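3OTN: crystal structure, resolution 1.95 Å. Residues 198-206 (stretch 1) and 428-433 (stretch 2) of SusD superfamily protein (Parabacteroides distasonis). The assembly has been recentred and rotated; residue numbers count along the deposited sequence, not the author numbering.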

ATOM      1  N   TYR A 198       4.841  10.400 -10.066  1.00 17.79           N
ATOM      2  CA  TYR A 198       5.311  10.607 -11.422  1.00 18.86           C
ATOM      3  C   TYR A 198       5.369   9.335 -12.279  1.00 18.12           C
ATOM      4  O   TYR A 198       5.031   9.379 -13.459  1.00 18.21           O
ATOM      5  N   LEU A 199       5.770   8.204 -11.679  1.00 21.73           N
ATOM      6  CA  LEU A 199       5.741   6.921 -12.368  1.00 20.89           C
ATOM      7  C   LEU A 199       4.315   6.573 -12.813  1.00 20.81           C
ATOM      8  O   LEU A 199       4.109   6.138 -13.953  1.00 22.26           O
ATOM      9  N   THR A 200       3.343   6.790 -11.931  1.00 20.50           N
ATOM     10  CA  THR A 200       1.921   6.524 -12.211  1.00 18.83           C
ATOM     11  C   THR A 200       1.371   7.482 -13.254  1.00 20.39           C
ATOM     12  O   THR A 200       0.653   7.064 -14.167  1.00 22.32           O
ATOM     13  N   TYR A 201       1.720   8.764 -13.129  1.00 21.65           N
ATOM     14  CA  TYR A 201       1.330   9.796 -14.107  1.00 20.08           C
ATOM     15  C   TYR A 201       1.766   9.447 -15.513  1.00 20.36           C
ATOM     16  O   TYR A 201       1.043   9.708 -16.471  1.00 24.64           O
ATOM     17  N   ALA A 202       2.939   8.830 -15.640  1.00 20.46           N
ATOM     18  CA  ALA A 202       3.442   8.365 -16.931  1.00 20.59           C
ATOM     19  C   ALA A 202       2.684   7.139 -17.450  1.00 23.56           C
ATOM     20  O   ALA A 202       2.616   6.924 -18.659  1.00 23.31           O
ATOM     21  N   GLY A 203       2.139   6.342 -16.539  1.00 21.47           N
ATOM     22  CA  GLY A 203       1.334   5.171 -16.880  1.00 23.04           C
ATOM     23  C   GLY A 203      -0.130   5.519 -17.016  1.00 22.49           C
ATOM     24  O   GLY A 203      -0.500   6.688 -17.182  1.00 21.28           O
ATOM     25  N   TYR A 204      -0.972   4.511 -16.922  1.00 22.21           N
ATOM     26  CA  TYR A 204      -2.419   4.715 -17.068  1.00 23.08           C
ATOM     27  C   TYR A 204      -3.060   5.164 -15.752  1.00 22.03           C
ATOM     28  O   TYR A 204      -2.607   4.753 -14.676  1.00 21.85           O
ATOM     29  N   PRO A 205      -4.151   5.957 -15.827  1.00 23.53           N
ATOM     30  CA  PRO A 205      -4.835   6.413 -17.055  1.00 22.78           C
ATOM     31  C   PRO A 205      -4.228   7.626 -17.789  1.00 23.23           C
ATOM     32  O   PRO A 205      -4.575   7.849 -18.960  1.00 22.19           O
ATOM     33  N   LEU A 206      -3.379   8.421 -17.139  1.00 21.06           N
ATOM     34  CA  LEU A 206      -3.030   9.743 -17.700  1.00 23.71           C
ATOM     35  C   LEU A 206      -2.070   9.721 -18.911  1.00 23.55           C
ATOM     36  O   LEU A 206      -2.166  10.576 -19.774  1.00 24.87           O
HETATM   37  N   MSE A 428      -0.901  -3.049 -11.605  1.00 18.42           N
HETATM   38  CA  MSE A 428      -1.782  -3.537 -12.654  1.00 19.89           C
HETATM   39  C   MSE A 428      -2.555  -2.390 -13.335  1.00 21.71           C
HETATM   40  O   MSE A 428      -2.697  -2.381 -14.553  1.00 22.01           O
ATOM     41  N   LEU A 429      -3.023  -1.423 -12.557  1.00 17.84           N
ATOM     42  CA  LEU A 429      -3.789  -0.301 -13.111  1.00 19.88           C
ATOM     43  C   LEU A 429      -2.905   0.643 -13.954  1.00 19.50           C
ATOM     44  O   LEU A 429      -3.330   1.103 -15.017  1.00 20.41           O
ATOM     45  N   ARG A 430      -1.688   0.929 -13.498  1.00 20.77           N
ATOM     46  CA  ARG A 430      -0.829   1.869 -14.217  1.00 23.47           C
ATOM     47  C   ARG A 430      -0.150   1.274 -15.451  1.00 24.53           C
ATOM     48  O   ARG A 430       0.159   2.021 -16.377  1.00 21.00           O
ATOM     49  N   THR A 431       0.035  -0.048 -15.486  1.00 23.21           N
ATOM     50  CA  THR A 431       0.575  -0.719 -16.662  1.00 22.53           C
ATOM     51  C   THR A 431      -0.541  -1.270 -17.563  1.00 24.39           C
ATOM     52  O   THR A 431      -0.307  -1.498 -18.736  1.00 24.31           O
ATOM     53  N   ARG A 432      -1.741  -1.490 -17.008  1.00 23.36           N
ATOM     54  CA  ARG A 432      -2.838  -2.259 -17.659  1.00 23.40           C
ATOM     55  C   ARG A 432      -2.336  -3.620 -18.161  1.00 23.88           C
ATOM     56  O   ARG A 432      -2.721  -4.078 -19.233  1.00 23.39           O
ATOM     57  N   LYS A 433      -1.487  -4.239 -17.340  1.00 21.75           N
ATOM     58  CA  LYS A 433      -0.961  -5.577 -17.571  1.00 21.98           C
ATOM     59  C   LYS A 433      -1.134  -6.401 -16.305  1.00 22.21           C
ATOM     60  O   LYS A 433      -0.950  -5.904 -15.199  1.00 20.41           O
TER

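Two helices, each running out into irregular chain, meet here at their C-terminal ends, and three residues carry most of the contact: Arg430, Tyr204 and Arg432. Tyr204 N donates a nearly straight hydrogen bond to Arg430 O (2.8 Å), bringing the two CA atoms within 4.3 Å, and Arg430 CA returns a CA-H...O contact to Tyr204 O at 3.4 Å. Gly203 leaves room for this approach: its CA lies 3.4 Å from Arg430 O, and a CB in the ideal position would fall 2.5 Å from that oxygen, a clash.

Arg430 covers the most surface. Its CA-to-CB bond points sideways, and from chi1 p the chain extends through t at chi2 and chi3 past Thr200 and Leu199. Thr200 OG1 sits 3.7 Å from Arg430 CD, and Leu199, in rotamer t/p, lays its CG over one face of the guanidinium, 3.7 Å from Arg430 NH1. Leucine offers the guanidinium no polar partner; a water does: it accepts from Arg430 NH1 (3.0 Å) and donates to Leu199 O (2.8 Å). Arg430 NH1 also bonds elsewhere in the structure, and NH2 to a residue just outside the two stretches.

The CA-to-CB bonds of Tyr204 (chi1 m) and Arg432 both point toward the other stretch. Positive phi marks Arg432 as the residue that leaves the helix, and its m, t, t side chain reaches across Tyr204. Arg432 CD stands over the ring face, 3.8 Å from the centroid, in a CH-pi contact, while Tyr204 CB packs over a face of the guanidinium, 3.4 Å from Arg432 NE. Thr431 O lies at the ring edge, 3.7 Å from Tyr204 CE2. At the far end of the arginine, Pro205, after a cis peptide bond, places its CB 3.8 Å from Arg432 NH2. The design rule is economical: one backbone hydrogen bond fixes the register, and two arginines and a tyrosine pack around it.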

ATOM      1  CB  TYR A 198       6.685  11.259 -11.367  1.00 19.55           C
ATOM      2  CG  TYR A 198       6.695  12.743 -11.092  1.00 16.85           C
ATOM      3  CD1 TYR A 198       5.766  13.615 -11.702  1.00 22.48           C
ATOM      4  CD2 TYR A 198       7.724  13.311 -10.364  1.00 21.60           C
ATOM      5  CE1 TYR A 198       5.840  14.988 -11.529  1.00 19.56           C
ATOM      6  CE2 TYR A 198       7.795  14.699 -10.182  1.00 18.38           C
ATOM      7  CZ  TYR A 198       6.866  15.530 -10.755  1.00 20.55           C
ATOM      8  OH  TYR A 198       6.981  16.916 -10.597  1.00 23.17           O
ATOM      9  CB  LEU A 199       6.296   5.802 -11.474  1.00 20.92           C
ATOM     10  CG  LEU A 199       6.289   4.370 -12.012  1.00 18.53           C
ATOM     11  CD1 LEU A 199       7.063   4.262 -13.318  1.00 18.30           C
ATOM     12  CD2 LEU A 199       6.810   3.382 -10.876  1.00 17.31           C
ATOM     13  CB  THR A 200       1.068   6.576 -10.909  1.00 17.82           C
ATOM     14  OG1 THR A 200       1.642   5.696  -9.932  1.00 18.93           O
ATOM     15  CG2 THR A 200      -0.394   6.134 -11.145  1.00 16.00           C
ATOM     16  CB  TYR A 201       1.925  11.138 -13.691  1.00 23.70           C
ATOM     17  CG  TYR A 201       1.292  12.381 -14.269  1.00 22.46           C
ATOM     18  CD1 TYR A 201       1.480  12.727 -15.596  1.00 30.94           C
ATOM     19  CD2 TYR A 201       0.559  13.250 -13.472  1.00 23.76           C
ATOM     20  CE1 TYR A 201       0.942  13.880 -16.124  1.00 32.73           C
ATOM     21  CE2 TYR A 201       0.032  14.435 -13.993  1.00 28.78           C
ATOM     22  CZ  TYR A 201       0.224  14.738 -15.321  1.00 25.39           C
ATOM     23  OH  TYR A 201      -0.273  15.886 -15.873  1.00 20.68           O
ATOM     24  CB  ALA A 202       4.938   8.058 -16.866  1.00 19.01           C
ATOM     25  CB  TYR A 204      -3.087   3.446 -17.565  1.00 23.57           C
ATOM     26  CG  TYR A 204      -2.729   3.029 -18.989  1.00 28.10           C
ATOM     27  CD1 TYR A 204      -3.358   3.613 -20.111  1.00 27.57           C
ATOM     28  CD2 TYR A 204      -1.821   1.988 -19.217  1.00 24.55           C
ATOM     29  CE1 TYR A 204      -3.063   3.177 -21.413  1.00 28.61           C
ATOM     30  CE2 TYR A 204      -1.508   1.567 -20.504  1.00 27.79           C
ATOM     31  CZ  TYR A 204      -2.113   2.159 -21.588  1.00 26.54           C
ATOM     32  OH  TYR A 204      -1.778   1.692 -22.827  1.00 30.79           O
ATOM     33  CB  PRO A 205      -6.236   6.800 -16.544  1.00 24.32           C
ATOM     34  CG  PRO A 205      -5.983   7.288 -15.162  1.00 24.54           C
ATOM     35  CD  PRO A 205      -4.889   6.384 -14.620  1.00 22.35           C
ATOM     36  CB  LEU A 206      -2.498  10.692 -16.624  1.00 19.92           C
ATOM     37  CG  LEU A 206      -3.470  11.081 -15.516  1.00 24.61           C
ATOM     38  CD1 LEU A 206      -2.747  12.072 -14.589  1.00 19.92           C
ATOM     39  CD2 LEU A 206      -4.789  11.649 -16.063  1.00 24.58           C
HETATM   40  CB  MSE A 428      -2.737  -4.615 -12.117  1.00 19.99           C
HETATM   41  CG  MSE A 428      -2.051  -5.905 -11.688  1.00 20.50           C
HETATM   42 SE   MSE A 428      -3.339  -7.109 -10.850  0.75 18.97          SE
HETATM   43  CE  MSE A 428      -2.278  -8.737 -10.605  1.00 19.44           C
ATOM     44  CB  LEU A 429      -4.470   0.486 -11.990  1.00 21.36           C
ATOM     45  CG  LEU A 429      -5.576  -0.247 -11.193  1.00 19.54           C
ATOM     46  CD1 LEU A 429      -6.208   0.716 -10.188  1.00 20.44           C
ATOM     47  CD2 LEU A 429      -6.680  -0.882 -12.124  1.00 21.21           C
ATOM     48  CB  ARG A 430       0.173   2.584 -13.278  1.00 24.91           C
ATOM     49  CG  ARG A 430       1.260   1.734 -12.742  1.00 21.20           C
ATOM     50  CD  ARG A 430       2.141   2.525 -11.769  1.00 23.95           C
ATOM     51  NE  ARG A 430       3.036   1.590 -11.118  1.00 21.99           N
ATOM     52  CZ  ARG A 430       4.078   1.007 -11.719  1.00 24.27           C
ATOM     53  NH1 ARG A 430       4.421   1.308 -12.986  1.00 21.73           N
ATOM     54  NH2 ARG A 430       4.789   0.125 -11.052  1.00 23.52           N
ATOM     55  CB  THR A 431       1.505  -1.891 -16.276  1.00 24.68           C
ATOM     56  OG1 THR A 431       0.782  -2.906 -15.553  1.00 22.52           O
ATOM     57  CG2 THR A 431       2.649  -1.408 -15.424  1.00 20.99           C
ATOM     58  CB  ARG A 432      -3.554  -1.447 -18.751  1.00 26.00           C
ATOM     59  CG  ARG A 432      -4.406  -0.346 -18.104  1.00 22.61           C
ATOM     60  CD  ARG A 432      -5.241   0.422 -19.052  1.00 26.57           C
ATOM     61  NE  ARG A 432      -5.838   1.571 -18.362  1.00 19.92           N
ATOM     62  CZ  ARG A 432      -6.526   2.528 -18.978  1.00 30.08           C
ATOM     63  NH1 ARG A 432      -6.711   2.473 -20.286  1.00 25.85           N
ATOM     64  NH2 ARG A 432      -7.022   3.556 -18.300  1.00 22.61           N
ATOM     65  CB  LYS A 433       0.526  -5.550 -17.966  1.00 23.61           C
ATOM     66  CG  LYS A 433       0.846  -4.777 -19.249  1.00 23.87           C
ATOM     67  CD  LYS A 433       0.598  -5.577 -20.496  1.00 36.93           C
ATOM     68  CE  LYS A 433       1.041  -4.800 -21.736  1.00 43.66           C
ATOM     69  NZ  LYS A 433       0.608  -5.571 -22.924  1.00 42.24           N
TER
HETATM   70  O   HOH W   1       3.559   3.505 -14.758  1.00 23.47           O